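Local coordinates for protein precorrin-6Y C5,15-methyltransferase (PDB 3HM2) that probably transfers methyl groups from S-adenosylmethionine in adenosylcobalamin biosynthesis, this chain being the C-terminal methyltransferase-like domain of the longer protein, at residues Pro48-Val53 with Ser75-Val80; Ile18-Pro23 with Arg122-Ala127. All coordinates share one frame; numbering follows the deposited sequence.

Both contacts hang on one mixed sheet whose strand order, 3-2-1-4-5-7-6, is that of the class I S-adenosylmethionine-dependent methyltransferases. Contact 1 pairs strand 50-55 with strand 78-81 at one end of that sheet, while contact 2 sets the end of helix 9-21 against strand 122-127, on the far side of strands 27-32 and 97-100. Their centres lie about 17 Å apart and their nearest atoms about 6 Å, without touching; along the chain, contact 1 is nested inside the loop that contact 2 closes. The side chain of Glu63, a calcium and magnesium ligand on helix 59-70 with no ion bound in this chain, is about 12 Å from that of Ile78; contact 2 lies away from the metal sites.

Contact 1: residues Pro48-Val53 with Ser75-Val80; sequences PQTTAV and SDRIAV
Arg77 does most of the work here, reaching back along segment 48-53 to Thr50. Its chain bends at chi3 (-29°) and brings the guanidinium side-on to Thr50, gripping two different oxygens with two nitrogens. NE points at Thr50 O, 2.4 Å away and nearly straight, in the plane of both the carbonyl and the guanidinium. NH1 takes Thr50 OG1, only 2.3 Å from it and again close to the guanidinium plane, though this bond is more bent. Both bonds are very short, so the fit is tight as modelled, and together they fix the rotation of the flat group. A weak third bond runs from NH1 to Thr50 O. The hydroxyl is presented by a chi1 of 59°, which tucks OG1 in over the backbone, flanked by N and C; OG1 also bonds to Thr47 O, and NH1 to Leu44 O, so the grip extends back to the end of helix 38-44.

Beyond the arginine, Ala52 takes over with both of its backbone polar atoms. Its N donates to Arg77 O at 2.9 Å, and its O accepts from Ala79 N at 3.2 Å, each donor lying nearly along the C=O axis. Bonding to the residues on either side of Ile78 is the parallel-sheet pattern, and the axes of the strand pieces 50-53 and 78-80 run 10° apart. Thr51 CA adds a CA-H...O contact to Arg77 O.

The pair forms the strands of a right-handed beta-alpha-beta crossover whose connection runs through helix 59-70. Ala52 and Ile78 share one face of the sheet, where both side chains rest on helix 38-44 and Ile78 also touches Ala69 of helix 59-70. Val53 and Ala79 occupy the other face, and strand 27-32 flanks strand 50-55 on its far edge.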
# COMPACT_ATOMS: atom_id res chain seq x y z
N PRO A 48 -22.28 -24.57 -11.15
CA PRO A 48 -23.46 -25.24 -11.72
C PRO A 48 -24.76 -24.66 -11.18
O PRO A 48 -24.81 -24.24 -10.02
CB PRO A 48 -23.29 -26.69 -11.25
CG PRO A 48 -22.52 -26.58 -9.99
CD PRO A 48 -21.58 -25.42 -10.18
N GLN A 49 -25.80 -24.63 -12.01
CA GLN A 49 -27.14 -24.31 -11.55
C GLN A 49 -27.23 -22.86 -11.07
O GLN A 49 -27.39 -22.60 -9.88
CB GLN A 49 -27.56 -25.26 -10.43
CG GLN A 49 -27.36 -26.73 -10.75
CD GLN A 49 -28.09 -27.64 -9.78
OE1 GLN A 49 -27.48 -28.34 -8.98
NE2 GLN A 49 -29.42 -27.65 -9.87
N THR A 50 -27.12 -21.93 -12.01
CA THR A 50 -27.25 -20.51 -11.70
C THR A 50 -27.65 -19.71 -12.93
O THR A 50 -27.29 -20.06 -14.06
CB THR A 50 -25.93 -19.94 -11.13
OG1 THR A 50 -24.88 -20.12 -12.09
CG2 THR A 50 -25.56 -20.65 -9.84
N THR A 51 -28.39 -18.62 -12.71
CA THR A 51 -28.67 -17.66 -13.77
C THR A 51 -28.15 -16.28 -13.41
O THR A 51 -28.27 -15.83 -12.27
CB THR A 51 -30.18 -17.57 -14.06
OG1 THR A 51 -30.82 -16.79 -13.04
CG2 THR A 51 -30.80 -18.96 -14.10
N ALA A 52 -27.55 -15.60 -14.39
CA ALA A 52 -27.05 -14.24 -14.19
C ALA A 52 -27.78 -13.25 -15.09
O ALA A 52 -28.23 -13.60 -16.18
CB ALA A 52 -25.55 -14.19 -14.44
N VAL A 53 -27.89 -12.01 -14.63
CA VAL A 53 -28.51 -10.95 -15.42
C VAL A 53 -27.53 -9.79 -15.67
O VAL A 53 -26.83 -9.29 -14.75
CB VAL A 53 -29.87 -10.45 -14.85
CG1 VAL A 53 -30.45 -9.37 -15.76
CG2 VAL A 53 -30.86 -11.59 -14.72
N SER A 75 -24.46 -20.10 -22.37
CA SER A 75 -25.46 -19.34 -23.14
C SER A 75 -26.90 -19.42 -22.58
O SER A 75 -27.72 -18.52 -22.78
CB SER A 75 -25.44 -19.81 -24.61
OG SER A 75 -25.05 -21.18 -24.72
N ASP A 76 -27.19 -20.51 -21.87
CA ASP A 76 -28.56 -20.84 -21.48
C ASP A 76 -28.91 -20.50 -20.03
O ASP A 76 -29.89 -21.01 -19.48
CB ASP A 76 -28.85 -22.32 -21.77
CG ASP A 76 -27.82 -23.27 -21.14
OD1 ASP A 76 -27.88 -24.49 -21.43
OD2 ASP A 76 -26.97 -22.81 -20.35
N ARG A 77 -28.11 -19.63 -19.41
CA ARG A 77 -28.35 -19.22 -18.03
C ARG A 77 -28.02 -17.75 -17.87
O ARG A 77 -27.94 -17.22 -16.76
CB ARG A 77 -27.52 -20.07 -17.07
CG ARG A 77 -27.19 -21.46 -17.61
CD ARG A 77 -26.74 -22.39 -16.52
NE ARG A 77 -26.08 -21.68 -15.41
CZ ARG A 77 -24.79 -21.75 -15.15
NH1 ARG A 77 -24.31 -21.10 -14.12
NH2 ARG A 77 -23.97 -22.47 -15.91
N ILE A 78 -27.83 -17.06 -18.99
CA ILE A 78 -27.58 -15.64 -18.94
C ILE A 78 -28.64 -14.94 -19.78
O ILE A 78 -28.96 -15.39 -20.88
CB ILE A 78 -26.17 -15.29 -19.47
CG1 ILE A 78 -25.72 -13.92 -18.96
CG2 ILE A 78 -26.17 -15.31 -20.97
CD1 ILE A 78 -24.28 -13.68 -19.05
N ALA A 79 -29.22 -13.87 -19.24
CA ALA A 79 -29.93 -12.91 -20.07
C ALA A 79 -29.08 -11.65 -20.17
O ALA A 79 -28.51 -11.22 -19.17
CB ALA A 79 -31.27 -12.58 -19.48
N VAL A 80 -29.00 -11.08 -21.36
CA VAL A 80 -28.32 -9.80 -21.56
C VAL A 80 -29.32 -8.69 -21.87
O VAL A 80 -29.79 -8.56 -23.00
CB VAL A 80 -27.28 -9.88 -22.69
CG1 VAL A 80 -26.32 -8.70 -22.62
CG2 VAL A 80 -26.53 -11.20 -22.63

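Contact 2: residues Ile18-Pro23 with Arg122-Ala127; sequences ISALAP and RLVANA
Helix 9-21 ends over strand 122-127, the CA atoms of Leu21 and Val124 coming within 6.1 Å before Ala22 breaks the helical path with a positive phi of 62°. That turn leaves the carbonyls of Leu21 and Ala22 both within range of Arg122. The arginine chain is bent at chi3 (-87°), and its NH1 serves both oxygens: it lies 2.5 Å from Ala22 O, a very short bond with the oxygen near the guanidinium plane but the nitrogen above the carbonyl plane, and 3.1 Å from Leu21 O in a weak one. The positive group thus sits at the helix C-terminus, where it probably interacts favourably with the helix dipole; NH2 turns to a salt bridge with Glu27.

Val124 supplies the apolar half. Its CG1, anti to the backbone N, meets Ala20 CB at 3.5 Å, while CG2 faces the CG and CD2 end of Leu21, whose side chain crosses the valine obliquely.

Strand 122-127 lies between strands 97-100 and 162-176. Leu21 continues from Val124 onto Phe99 and onto helix 38-44, and Ala20 reaches Gln172; Ala125 points to the opposite face of the sheet, against helix 130-143.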
# COMPACT_ATOMS: atom_id res chain seq x y z
N ILE A 18 -15.67 -12.23 -7.34
CA ILE A 18 -16.37 -13.51 -7.26
C ILE A 18 -16.33 -14.05 -5.82
O ILE A 18 -17.38 -14.35 -5.24
CB ILE A 18 -15.86 -14.53 -8.30
CG1 ILE A 18 -15.73 -13.88 -9.68
CG2 ILE A 18 -16.83 -15.70 -8.41
CD1 ILE A 18 -17.02 -13.87 -10.53
N SER A 19 -15.15 -14.13 -5.22
CA SER A 19 -15.07 -14.64 -3.85
C SER A 19 -15.98 -13.86 -2.88
O SER A 19 -16.46 -14.43 -1.90
CB SER A 19 -13.63 -14.62 -3.31
OG SER A 19 -13.42 -13.52 -2.44
N ALA A 20 -16.20 -12.59 -3.17
CA ALA A 20 -17.00 -11.73 -2.29
C ALA A 20 -18.49 -11.99 -2.48
O ALA A 20 -19.27 -11.94 -1.53
CB ALA A 20 -16.68 -10.27 -2.54
N LEU A 21 -18.88 -12.27 -3.72
CA LEU A 21 -20.29 -12.41 -4.06
C LEU A 21 -20.87 -13.71 -3.50
O LEU A 21 -22.07 -13.80 -3.23
CB LEU A 21 -20.48 -12.37 -5.58
CG LEU A 21 -20.21 -11.03 -6.26
CD1 LEU A 21 -19.90 -11.22 -7.74
CD2 LEU A 21 -21.38 -10.08 -6.07
N ALA A 22 -20.01 -14.71 -3.33
CA ALA A 22 -20.38 -15.91 -2.59
C ALA A 22 -21.53 -16.65 -3.27
O ALA A 22 -22.66 -16.64 -2.78
CB ALA A 22 -20.74 -15.57 -1.16
N PRO A 23 -21.24 -17.27 -4.40
CA PRO A 23 -22.28 -17.91 -5.22
C PRO A 23 -22.76 -19.22 -4.61
O PRO A 23 -21.94 -20.05 -4.21
CB PRO A 23 -21.55 -18.18 -6.54
CG PRO A 23 -20.50 -17.13 -6.61
CD PRO A 23 -20.05 -16.91 -5.20
N ARG A 122 -27.62 -10.01 -1.06
CA ARG A 122 -26.22 -9.61 -1.05
C ARG A 122 -25.90 -8.68 -2.22
O ARG A 122 -26.26 -8.97 -3.37
CB ARG A 122 -25.31 -10.84 -1.10
CG ARG A 122 -25.34 -11.68 0.17
CD ARG A 122 -24.82 -13.08 -0.09
NE ARG A 122 -25.87 -13.98 -0.56
CZ ARG A 122 -25.67 -14.98 -1.41
NH1 ARG A 122 -24.45 -15.22 -1.89
NH2 ARG A 122 -26.68 -15.75 -1.78
N LEU A 123 -25.23 -7.57 -1.93
CA LEU A 123 -24.59 -6.76 -2.98
C LEU A 123 -23.12 -6.42 -2.72
O LEU A 123 -22.77 -5.87 -1.67
CB LEU A 123 -25.34 -5.45 -3.24
CG LEU A 123 -24.83 -4.69 -4.48
CD1 LEU A 123 -25.95 -3.84 -5.12
CD2 LEU A 123 -23.57 -3.84 -4.19
N VAL A 124 -22.27 -6.71 -3.72
CA VAL A 124 -20.87 -6.36 -3.67
C VAL A 124 -20.57 -5.32 -4.74
O VAL A 124 -20.89 -5.52 -5.90
CB VAL A 124 -20.04 -7.60 -3.89
CG1 VAL A 124 -18.67 -7.45 -3.24
CG2 VAL A 124 -20.79 -8.77 -3.27
N ALA A 125 -19.99 -4.20 -4.33
CA ALA A 125 -19.68 -3.10 -5.26
C ALA A 125 -18.19 -2.73 -5.32
O ALA A 125 -17.44 -2.98 -4.38
CB ALA A 125 -20.53 -1.87 -4.93
N ASN A 126 -17.78 -2.16 -6.44
CA ASN A 126 -16.41 -1.76 -6.68
C ASN A 126 -16.36 -0.31 -6.98
O ASN A 126 -17.21 0.21 -7.71
CB ASN A 126 -15.83 -2.46 -7.89
CG ASN A 126 -15.22 -3.76 -7.55
OD1 ASN A 126 -15.38 -4.26 -6.44
ND2 ASN A 126 -14.49 -4.34 -8.50
N ALA A 127 -15.32 0.33 -6.45
CA ALA A 127 -15.08 1.75 -6.64
C ALA A 127 -13.62 1.85 -6.98
O ALA A 127 -12.83 1.02 -6.56
CB ALA A 127 -15.37 2.54 -5.33